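Local structure of tyrosine-protein phosphatase non-receptor type 18 (Homo sapiens, 2OC3) at residues G48-V53 / L70-T75; N92-R97 / K273-A278; D209-M214 / Y289-Q294. The protein dephosphorylates phosphotyrosine in proteins, notably autophosphorylated tyrosine kinases known to be overexpressed in tumour tissue, through its protein tyrosine phosphatase catalytic domain. All blocks are in the same frame, centred on the assembly; numbering follows the deposited sequence.

Interaction 1 (G48-V53 / L70-T75); sequences GVCSTV and LPYDQT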
loop_
_atom_site.group_PDB
_atom_site.type_symbol
_atom_site.label_atom_id
_atom_site.label_comp_id
_atom_site.label_asym_id
_atom_site.label_seq_id
_atom_site.Cartn_x
_atom_site.Cartn_y
_atom_site.Cartn_z
ATOM N N GLY A 48 22.911 -7.362 0.510
ATOM C CA GLY A 48 22.574 -6.207 1.336
ATOM C C GLY A 48 22.072 -6.591 2.719
ATOM O O GLY A 48 21.988 -7.749 3.075
ATOM N N VAL A 49 21.725 -5.559 3.482
ATOM C CA VAL A 49 21.157 -5.779 4.817
ATOM C C VAL A 49 19.677 -6.094 4.590
ATOM O O VAL A 49 18.842 -5.192 4.393
ATOM C CB VAL A 49 21.375 -4.582 5.725
ATOM C CG1 VAL A 49 20.784 -4.841 7.134
ATOM C CG2 VAL A 49 22.905 -4.230 5.809
ATOM N N CYS A 50 19.361 -7.381 4.597
ATOM C CA CYS A 50 18.056 -7.873 4.199
ATOM C C CYS A 50 17.799 -9.185 4.872
ATOM O O CYS A 50 18.554 -10.166 4.694
ATOM C CB CYS A 50 17.983 -8.028 2.699
ATOM S SG CYS A 50 16.389 -8.695 2.141
ATOM N N SER A 51 16.797 -9.211 5.756
ATOM C CA SER A 51 16.429 -10.453 6.443
ATOM C C SER A 51 14.929 -10.539 6.735
ATOM O O SER A 51 14.221 -9.553 6.615
ATOM C CB SER A 51 17.235 -10.606 7.742
ATOM O OG SER A 51 17.032 -9.543 8.650
ATOM N N THR A 52 14.464 -11.747 7.041
ATOM C CA THR A 52 13.052 -12.031 7.266
ATOM C C THR A 52 12.879 -12.906 8.538
ATOM O O THR A 52 12.026 -13.826 8.572
ATOM C CB THR A 52 12.421 -12.691 6.021
ATOM O OG1 THR A 52 13.163 -13.881 5.687
ATOM C CG2 THR A 52 12.446 -11.739 4.831
ATOM N N VAL A 53 13.653 -12.585 9.577
ATOM C CA VAL A 53 13.700 -13.363 10.829
ATOM C C VAL A 53 12.318 -13.320 11.514
ATOM O O VAL A 53 11.756 -14.363 11.884
ATOM C CB VAL A 53 14.789 -12.765 11.781
ATOM C CG1 VAL A 53 14.725 -13.363 13.196
ATOM C CG2 VAL A 53 16.181 -12.949 11.176
ATOM N N LEU A 70 7.330 -12.303 3.014
ATOM C CA LEU A 70 7.657 -11.962 4.393
ATOM C C LEU A 70 8.203 -10.548 4.462
ATOM O O LEU A 70 9.019 -10.179 3.630
ATOM C CB LEU A 70 8.730 -12.927 4.902
ATOM C CG LEU A 70 8.375 -14.425 4.868
ATOM C CD1 LEU A 70 9.609 -15.271 5.255
ATOM C CD2 LEU A 70 7.195 -14.704 5.725
ATOM N N PRO A 71 7.827 -9.789 5.480
ATOM C CA PRO A 71 8.291 -8.414 5.547
ATOM C C PRO A 71 9.778 -8.389 5.882
ATOM O O PRO A 71 10.267 -9.165 6.701
ATOM C CB PRO A 71 7.470 -7.840 6.726
ATOM C CG PRO A 71 7.252 -9.006 7.617
ATOM C CD PRO A 71 7.018 -10.146 6.664
ATOM N N TYR A 72 10.509 -7.469 5.287
ATOM C CA TYR A 72 11.930 -7.363 5.635
ATOM C C TYR A 72 12.019 -6.818 7.038
ATOM O O TYR A 72 11.317 -5.885 7.407
ATOM C CB TYR A 72 12.623 -6.384 4.707
ATOM C CG TYR A 72 12.616 -6.821 3.242
ATOM C CD1 TYR A 72 12.858 -8.151 2.924
ATOM C CD2 TYR A 72 12.401 -5.917 2.190
ATOM C CE1 TYR A 72 12.895 -8.595 1.615
ATOM C CE2 TYR A 72 12.446 -6.385 0.844
ATOM C CZ TYR A 72 12.707 -7.721 0.601
ATOM O OH TYR A 72 12.728 -8.283 -0.704
ATOM N N ASP A 73 12.872 -7.410 7.855
ATOM C CA ASP A 73 13.045 -6.923 9.231
ATOM C C ASP A 73 13.435 -5.456 9.303
ATOM O O ASP A 73 13.118 -4.779 10.269
ATOM C CB ASP A 73 14.167 -7.722 9.910
ATOM C CG ASP A 73 13.843 -9.217 10.076
ATOM O OD1 ASP A 73 12.718 -9.545 10.544
ATOM O OD2 ASP A 73 14.714 -10.079 9.771
ATOM N N GLN A 74 14.204 -4.996 8.330
ATOM C CA GLN A 74 14.830 -3.676 8.398
ATOM C C GLN A 74 13.844 -2.505 8.436
ATOM O O GLN A 74 14.174 -1.413 8.904
ATOM C CB GLN A 74 15.785 -3.501 7.228
ATOM C CG GLN A 74 17.032 -4.374 7.287
ATOM C CD GLN A 74 16.782 -5.837 7.177
ATOM O OE1 GLN A 74 15.912 -6.317 6.435
ATOM N NE2 GLN A 74 17.625 -6.624 7.922
ATOM N N THR A 75 12.658 -2.722 7.875
ATOM C CA THR A 75 11.646 -1.691 7.692
ATOM C C THR A 75 10.283 -2.208 8.221
ATOM O O THR A 75 9.265 -1.568 7.967
ATOM C CB THR A 75 11.488 -1.361 6.198
ATOM O OG1 THR A 75 11.156 -2.570 5.510
ATOM C CG2 THR A 75 12.756 -0.713 5.612
#
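S51 lies between the side chains of D73 and Q74, its hydroxyl engaged by both. OG sits between the backbone N and the carbonyl carbon (chi1 60°), where it gives its proton to the anti lone pair of D73 OD2 at 2.6 Å and accepts from Q74 NE2 at 3.1 Å. D73 OD2 uses its syn lone pair for V53 N, 2.7 Å away, and is thus gripped by two donors; D73 OD1 takes the N-H of A54. The Q74 chain bends at chi2 (66°), and its amide lies beside the S51 backbone: OE1 accepts from S51 N at 3.1 Å while CG packs on V49 CG1. D73 N in turn donates to S51 O at 2.8 Å, so backbone and side chains of the same residues interlock. On the preceding residue, C50 SG approaches the Y72 ring obliquely, 4.0 Å from its centroid, a sulfur-aromatic contact. T52 CG2 and S51 O lie at the edge of that ring, and W44 of helix 29-47 meets it edge-to-face. T52 and L70 cross at about a right angle, with T52 CB 3.9 Å from L70 CD1. Segment 70-75 directly follows the KNRYKDV sequence, the phosphotyrosine recognition loop of classical PTP domains, and this surface contact ties the chain leaving that loop to the N-terminal helical part of the domain.

Interaction 2 (N92-R97 / K273-A278); sequences NGNFIR and KQRPAA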
loop_
_atom_site.group_PDB
_atom_site.type_symbol
_atom_site.label_atom_id
_atom_site.label_comp_id
_atom_site.label_asym_id
_atom_site.label_seq_id
_atom_site.Cartn_x
_atom_site.Cartn_y
_atom_site.Cartn_z
ATOM N N ASN A 92 2.444 -8.475 9.008
ATOM C CA ASN A 92 3.075 -8.517 7.703
ATOM C C ASN A 92 2.888 -7.175 7.020
ATOM O O ASN A 92 1.887 -6.929 6.334
ATOM C CB ASN A 92 2.567 -9.683 6.850
ATOM C CG ASN A 92 3.427 -9.919 5.638
ATOM O OD1 ASN A 92 3.804 -8.981 4.958
ATOM N ND2 ASN A 92 3.718 -11.194 5.351
ATOM N N GLY A 93 3.832 -6.270 7.273
ATOM C CA GLY A 93 3.786 -4.927 6.720
ATOM C C GLY A 93 5.112 -4.236 6.918
ATOM O O GLY A 93 5.892 -4.569 7.819
ATOM N N ASN A 94 5.373 -3.267 6.039
ATOM C CA ASN A 94 6.626 -2.503 6.041
ATOM C C ASN A 94 6.345 -1.025 5.832
ATOM O O ASN A 94 5.444 -0.655 5.079
ATOM C CB ASN A 94 7.583 -2.952 4.932
ATOM C CG ASN A 94 8.071 -4.350 5.136
ATOM O OD1 ASN A 94 7.469 -5.310 4.659
ATOM N ND2 ASN A 94 9.179 -4.492 5.862
ATOM N N PHE A 95 7.141 -0.174 6.473
ATOM C CA PHE A 95 7.150 1.237 6.168
ATOM C C PHE A 95 7.891 1.494 4.877
ATOM O O PHE A 95 8.917 0.834 4.604
ATOM C CB PHE A 95 7.831 2.016 7.297
ATOM C CG PHE A 95 7.011 2.120 8.546
ATOM C CD1 PHE A 95 5.925 2.958 8.597
ATOM C CD2 PHE A 95 7.321 1.408 9.708
ATOM C CE1 PHE A 95 5.161 3.115 9.756
ATOM C CE2 PHE A 95 6.507 1.561 10.883
ATOM C CZ PHE A 95 5.459 2.394 10.870
ATOM N N ILE A 96 7.425 2.503 4.136
ATOM C CA ILE A 96 8.062 3.025 2.938
ATOM C C ILE A 96 8.231 4.546 3.131
ATOM O O ILE A 96 7.301 5.234 3.550
ATOM C CB ILE A 96 7.300 2.709 1.655
ATOM C CG1 ILE A 96 7.147 1.176 1.484
ATOM C CG2 ILE A 96 8.030 3.327 0.444
ATOM C CD1 ILE A 96 6.336 0.747 0.197
ATOM N N ARG A 97 9.459 5.023 2.883
ATOM C CA ARG A 97 9.779 6.445 2.987
ATOM C C ARG A 97 9.167 7.255 1.843
ATOM O O ARG A 97 9.094 6.789 0.712
ATOM C CB ARG A 97 11.288 6.618 2.910
ATOM C CG ARG A 97 12.021 6.083 4.097
ATOM C CD ARG A 97 13.510 6.345 3.995
ATOM N NE ARG A 97 14.147 5.418 3.069
ATOM C CZ ARG A 97 14.579 4.192 3.374
ATOM N NH1 ARG A 97 14.445 3.697 4.599
ATOM N NH2 ARG A 97 15.140 3.449 2.436
ATOM N N LYS A 273 13.525 -2.219 -1.870
ATOM C CA LYS A 273 14.413 -2.423 -0.724
ATOM C C LYS A 273 13.690 -2.163 0.586
ATOM O O LYS A 273 14.293 -2.290 1.628
ATOM C CB LYS A 273 15.653 -1.535 -0.830
ATOM C CG LYS A 273 16.463 -1.925 -2.063
ATOM C CD LYS A 273 17.742 -1.124 -2.232
ATOM C CE LYS A 273 18.453 -1.518 -3.530
ATOM N NZ LYS A 273 19.660 -0.663 -3.741
ATOM N N GLN A 274 12.407 -1.779 0.526
ATOM C CA GLN A 274 11.608 -1.470 1.714
ATOM C C GLN A 274 10.388 -2.374 1.936
ATOM O O GLN A 274 10.057 -2.739 3.050
ATOM C CB GLN A 274 11.149 -0.014 1.652
ATOM C CG GLN A 274 12.356 0.953 1.687
ATOM C CD GLN A 274 11.925 2.383 1.441
ATOM O OE1 GLN A 274 11.511 3.050 2.363
ATOM N NE2 GLN A 274 12.009 2.839 0.221
ATOM N N ARG A 275 9.747 -2.787 0.830
ATOM C CA ARG A 275 8.666 -3.778 0.831
ATOM C C ARG A 275 8.959 -4.809 -0.254
ATOM O O ARG A 275 9.238 -4.447 -1.387
ATOM C CB ARG A 275 7.345 -3.093 0.549
ATOM C CG ARG A 275 6.109 -4.018 0.524
ATOM C CD ARG A 275 5.696 -4.531 1.891
ATOM N NE ARG A 275 4.658 -5.569 1.774
ATOM C CZ ARG A 275 4.358 -6.451 2.728
ATOM N NH1 ARG A 275 5.043 -6.547 3.855
ATOM N NH2 ARG A 275 3.372 -7.321 2.527
ATOM N N PRO A 276 8.956 -6.104 0.092
ATOM C CA PRO A 276 9.250 -7.133 -0.893
ATOM C C PRO A 276 8.370 -7.010 -2.148
ATOM O O PRO A 276 7.180 -6.768 -2.019
ATOM C CB PRO A 276 8.907 -8.438 -0.163
ATOM C CG PRO A 276 8.778 -8.120 1.225
ATOM C CD PRO A 276 8.675 -6.660 1.425
ATOM N N ALA A 277 9.004 -7.139 -3.306
ATOM C CA ALA A 277 8.322 -7.210 -4.597
ATOM C C ALA A 277 7.449 -6.015 -4.914
ATOM O O ALA A 277 6.494 -6.126 -5.704
ATOM C CB ALA A 277 7.508 -8.499 -4.680
ATOM N N ALA A 278 7.777 -4.845 -4.328
ATOM C CA ALA A 278 7.038 -3.613 -4.656
ATOM C C ALA A 278 7.187 -3.397 -6.179
ATOM O O ALA A 278 8.277 -3.267 -6.702
ATOM C CB ALA A 278 7.584 -2.414 -3.865
HETATM O O HOH W 1 11.301 2.337 5.081
HETATM O O HOH W 2 11.028 5.392 -0.738
#
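R275 reaches across to the side-chain oxygens of N92 and N94, a join between strand 93-97, the outermost of the central PTP sheet, and the loop leading to helix 282-296. NH1 and NH2 grip one atom, N92 OD1, at 2.9 and 3.0 Å, and NH1 has a second acceptor in N94 OD1 at 2.8 Å. All three bonds stay close to the guanidinium plane, whereas the N92 amide is turned 76° from it. Carrying CG anti to the backbone N and bending at chi2, R275 crosses the N94 side chain at about a right angle, with CB against I96 CD1. Next to it Q274 OE1 accepts from R97 N at 2.9 Å, a nearly straight bond of 172°.

A second shell sets these groups. N92 ND2 is held by V69 O and N64 OD1, and N94 ND2 by T75 OG1, which turns each asparagine's oxygen to the arginine. T75 OG1 also bonds Q274 O. R275 also donates NE to G236 O and NH2 to A235 O, carbonyls of the signature loop around C233, the predicted phosphocysteine nucleophile; four carbonyl oxygens, two of them from asparagine side chains, thus surround the guanidinium, would probably spread its charge, and probably help fix that loop's shape. R97 has two deposited conformers, so the stacking of its guanidinium on the Q274 amide in one of them is uncertain. Q274 NE2 donates to K270 O of helix 264-272 and to a water bound by R97 O, while another water donates to both F95 O, at 2.9 Å, and Q274 OE1, at 2.8 Å.

Interaction 3 (D209-M214 / Y289-Q294); sequences DHMLAM and YHTVAQ
T291 meets M211 and L212 together: OG1 faces M211 CE at 3.3 Å and CG2 faces L212, with CE also touching CG2. CG2 lies 3.7 Å from L212 CD2, the side chains of T291 and L212 sliding past each other in opposite directions. OG1 is hydrogen-bonded to F287 O one turn back in its own helix. M211 bends at chi3 (62°), which swings CE toward T291, and it also touches V242, L243 and V246 of helix 238-254. Here helix 209-222, which follows the WPD loop of the phosphatase fold, crosses C-terminal helix 282-296; the axes of segments 209-214 and 289-294 cross at -69° and come within 10.6 Å. One turn after T291, Q294 extends its chain beyond CG to the first turn of the crossing helix, passing obliquely by L212 CD1. NE2 donates to D209 OD1 at 3.0 Å, reaching it from above the carboxylate plane although D209 OD1 lies near the plane of the Q294 amide. A water donates to both Q294 OE1 (2.7 Å) and D209 OD2 (2.6 Å), and OD2 also pairs with S207 OG.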
loop_
_atom_site.group_PDB
_atom_site.type_symbol
_atom_site.label_atom_id
_atom_site.label_comp_id
_atom_site.label_asym_id
_atom_site.label_seq_id
_atom_site.Cartn_x
_atom_site.Cartn_y
_atom_site.Cartn_z
ATOM N N ASP A 209 -6.515 6.408 -15.457
ATOM C CA ASP A 209 -7.293 7.541 -14.988
ATOM C C ASP A 209 -7.919 7.334 -13.624
ATOM O O ASP A 209 -7.876 8.186 -12.782
ATOM C CB ASP A 209 -8.364 7.907 -16.025
ATOM C CG ASP A 209 -7.752 8.338 -17.348
ATOM O OD1 ASP A 209 -7.509 9.549 -17.525
ATOM O OD2 ASP A 209 -7.505 7.455 -18.201
ATOM N N HIS A 210 -8.566 6.195 -13.438
ATOM C CA HIS A 210 -9.340 6.032 -12.203
ATOM C C HIS A 210 -8.425 5.795 -11.011
ATOM O O HIS A 210 -8.723 6.237 -9.899
ATOM C CB HIS A 210 -10.444 4.989 -12.399
ATOM C CG HIS A 210 -11.498 5.469 -13.350
ATOM N ND1 HIS A 210 -12.401 4.635 -13.971
ATOM C CD2 HIS A 210 -11.750 6.715 -13.820
ATOM C CE1 HIS A 210 -13.172 5.349 -14.779
ATOM N NE2 HIS A 210 -12.800 6.615 -14.710
ATOM N N MET A 211 -7.311 5.121 -11.226
ATOM C CA MET A 211 -6.312 5.002 -10.159
ATOM C C MET A 211 -5.765 6.374 -9.777
ATOM O O MET A 211 -5.566 6.672 -8.590
ATOM C CB MET A 211 -5.156 4.097 -10.569
ATOM C CG MET A 211 -4.083 3.987 -9.495
ATOM S SD MET A 211 -2.657 2.985 -10.038
ATOM C CE MET A 211 -2.055 3.940 -11.414
ATOM N N LEU A 212 -5.487 7.234 -10.775
ATOM C CA LEU A 212 -5.049 8.596 -10.440
ATOM C C LEU A 212 -6.101 9.335 -9.604
ATOM O O LEU A 212 -5.767 10.065 -8.663
ATOM C CB LEU A 212 -4.751 9.398 -11.718
ATOM C CG LEU A 212 -3.390 9.135 -12.295
ATOM C CD1 LEU A 212 -3.286 9.776 -13.683
ATOM C CD2 LEU A 212 -2.303 9.710 -11.360
ATOM N N ALA A 213 -7.376 9.186 -9.972
ATOM C CA ALA A 213 -8.496 9.772 -9.227
ATOM C C ALA A 213 -8.470 9.290 -7.771
ATOM O O ALA A 213 -8.710 10.042 -6.838
ATOM C CB ALA A 213 -9.825 9.400 -9.884
ATOM N N MET A 214 -8.151 8.010 -7.588
ATOM C CA MET A 214 -8.067 7.421 -6.233
ATOM C C MET A 214 -6.971 8.104 -5.405
ATOM O O MET A 214 -7.183 8.416 -4.238
ATOM C CB MET A 214 -7.834 5.919 -6.363
ATOM C CG MET A 214 -7.817 5.177 -5.067
ATOM S SD MET A 214 -7.146 3.487 -5.328
ATOM C CE MET A 214 -7.590 2.674 -3.769
ATOM N N TYR A 289 4.696 3.554 -15.704
ATOM C CA TYR A 289 5.188 4.467 -16.715
ATOM C C TYR A 289 4.096 5.243 -17.423
ATOM O O TYR A 289 4.209 6.443 -17.569
ATOM C CB TYR A 289 6.092 3.763 -17.748
ATOM C CG TYR A 289 7.565 4.020 -17.534
ATOM C CD1 TYR A 289 8.315 3.169 -16.737
ATOM C CD2 TYR A 289 8.195 5.123 -18.089
ATOM C CE1 TYR A 289 9.651 3.389 -16.510
ATOM C CE2 TYR A 289 9.576 5.347 -17.887
ATOM C CZ TYR A 289 10.284 4.466 -17.080
ATOM O OH TYR A 289 11.628 4.625 -16.818
ATOM N N HIS A 290 3.025 4.562 -17.808
ATOM C CA HIS A 290 1.886 5.191 -18.470
ATOM C C HIS A 290 1.269 6.264 -17.556
ATOM O O HIS A 290 0.951 7.397 -17.988
ATOM C CB HIS A 290 0.839 4.122 -18.790
ATOM C CG HIS A 290 -0.306 4.581 -19.644
ATOM N ND1 HIS A 290 -0.468 5.879 -20.084
ATOM C CD2 HIS A 290 -1.359 3.886 -20.131
ATOM C CE1 HIS A 290 -1.565 5.957 -20.819
ATOM N NE2 HIS A 290 -2.127 4.763 -20.862
ATOM N N THR A 291 1.115 5.914 -16.278
ATOM C CA THR A 291 0.514 6.790 -15.280
ATOM C C THR A 291 1.358 8.037 -15.072
ATOM O O THR A 291 0.826 9.161 -15.038
ATOM C CB THR A 291 0.314 6.062 -13.929
ATOM O OG1 THR A 291 -0.441 4.849 -14.135
ATOM C CG2 THR A 291 -0.417 6.947 -12.942
ATOM N N VAL A 292 2.670 7.853 -14.935
ATOM C CA VAL A 292 3.574 8.971 -14.696
ATOM C C VAL A 292 3.630 9.896 -15.930
ATOM O O VAL A 292 3.573 11.117 -15.774
ATOM C CB VAL A 292 4.972 8.463 -14.257
ATOM C CG1 VAL A 292 5.982 9.594 -14.247
ATOM C CG2 VAL A 292 4.865 7.802 -12.852
ATOM N N ALA A 293 3.702 9.317 -17.127
ATOM C CA ALA A 293 3.679 10.098 -18.381
ATOM C C ALA A 293 2.416 10.954 -18.449
ATOM O O ALA A 293 2.476 12.145 -18.796
ATOM C CB ALA A 293 3.781 9.163 -19.600
ATOM N N GLN A 294 1.278 10.365 -18.073
ATOM C CA GLN A 294 0.008 11.090 -18.076
ATOM C C GLN A 294 0.014 12.235 -17.065
ATOM O O GLN A 294 -0.445 13.350 -17.366
ATOM C CB GLN A 294 -1.148 10.152 -17.828
ATOM C CG GLN A 294 -2.422 10.870 -17.560
ATOM C CD GLN A 294 -3.624 10.013 -17.738
ATOM O OE1 GLN A 294 -3.590 9.010 -18.463
ATOM N NE2 GLN A 294 -4.718 10.407 -17.082
HETATM O O HOH W 3 -5.377 7.465 -19.777
#

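How the interactions relate
Interactions 1 and 2 adjoin, their centres 9 Å apart, and are joined through T75 of interaction 1: its hydroxyl probably hydrogen-bonds Q274 O and N94 ND2, so segment 70-75 lies between the surface loop 48-53 and the buried join of 92-97 with 273-278. Interaction 3 stands apart, about 20 Å from interaction 1 and 12 Å from interaction 2 at nearest atoms. Interactions 2 and 3 nevertheless both involve the C-terminal part of the domain, through the loop before helix 282-296 and that helix itself. Interaction 1 is a largely polar contact at the surface; interaction 2 buries an arginine among carbonyl oxygens beside the catalytic loop; interaction 3 is apolar inside, with its polar pair at the exposed end.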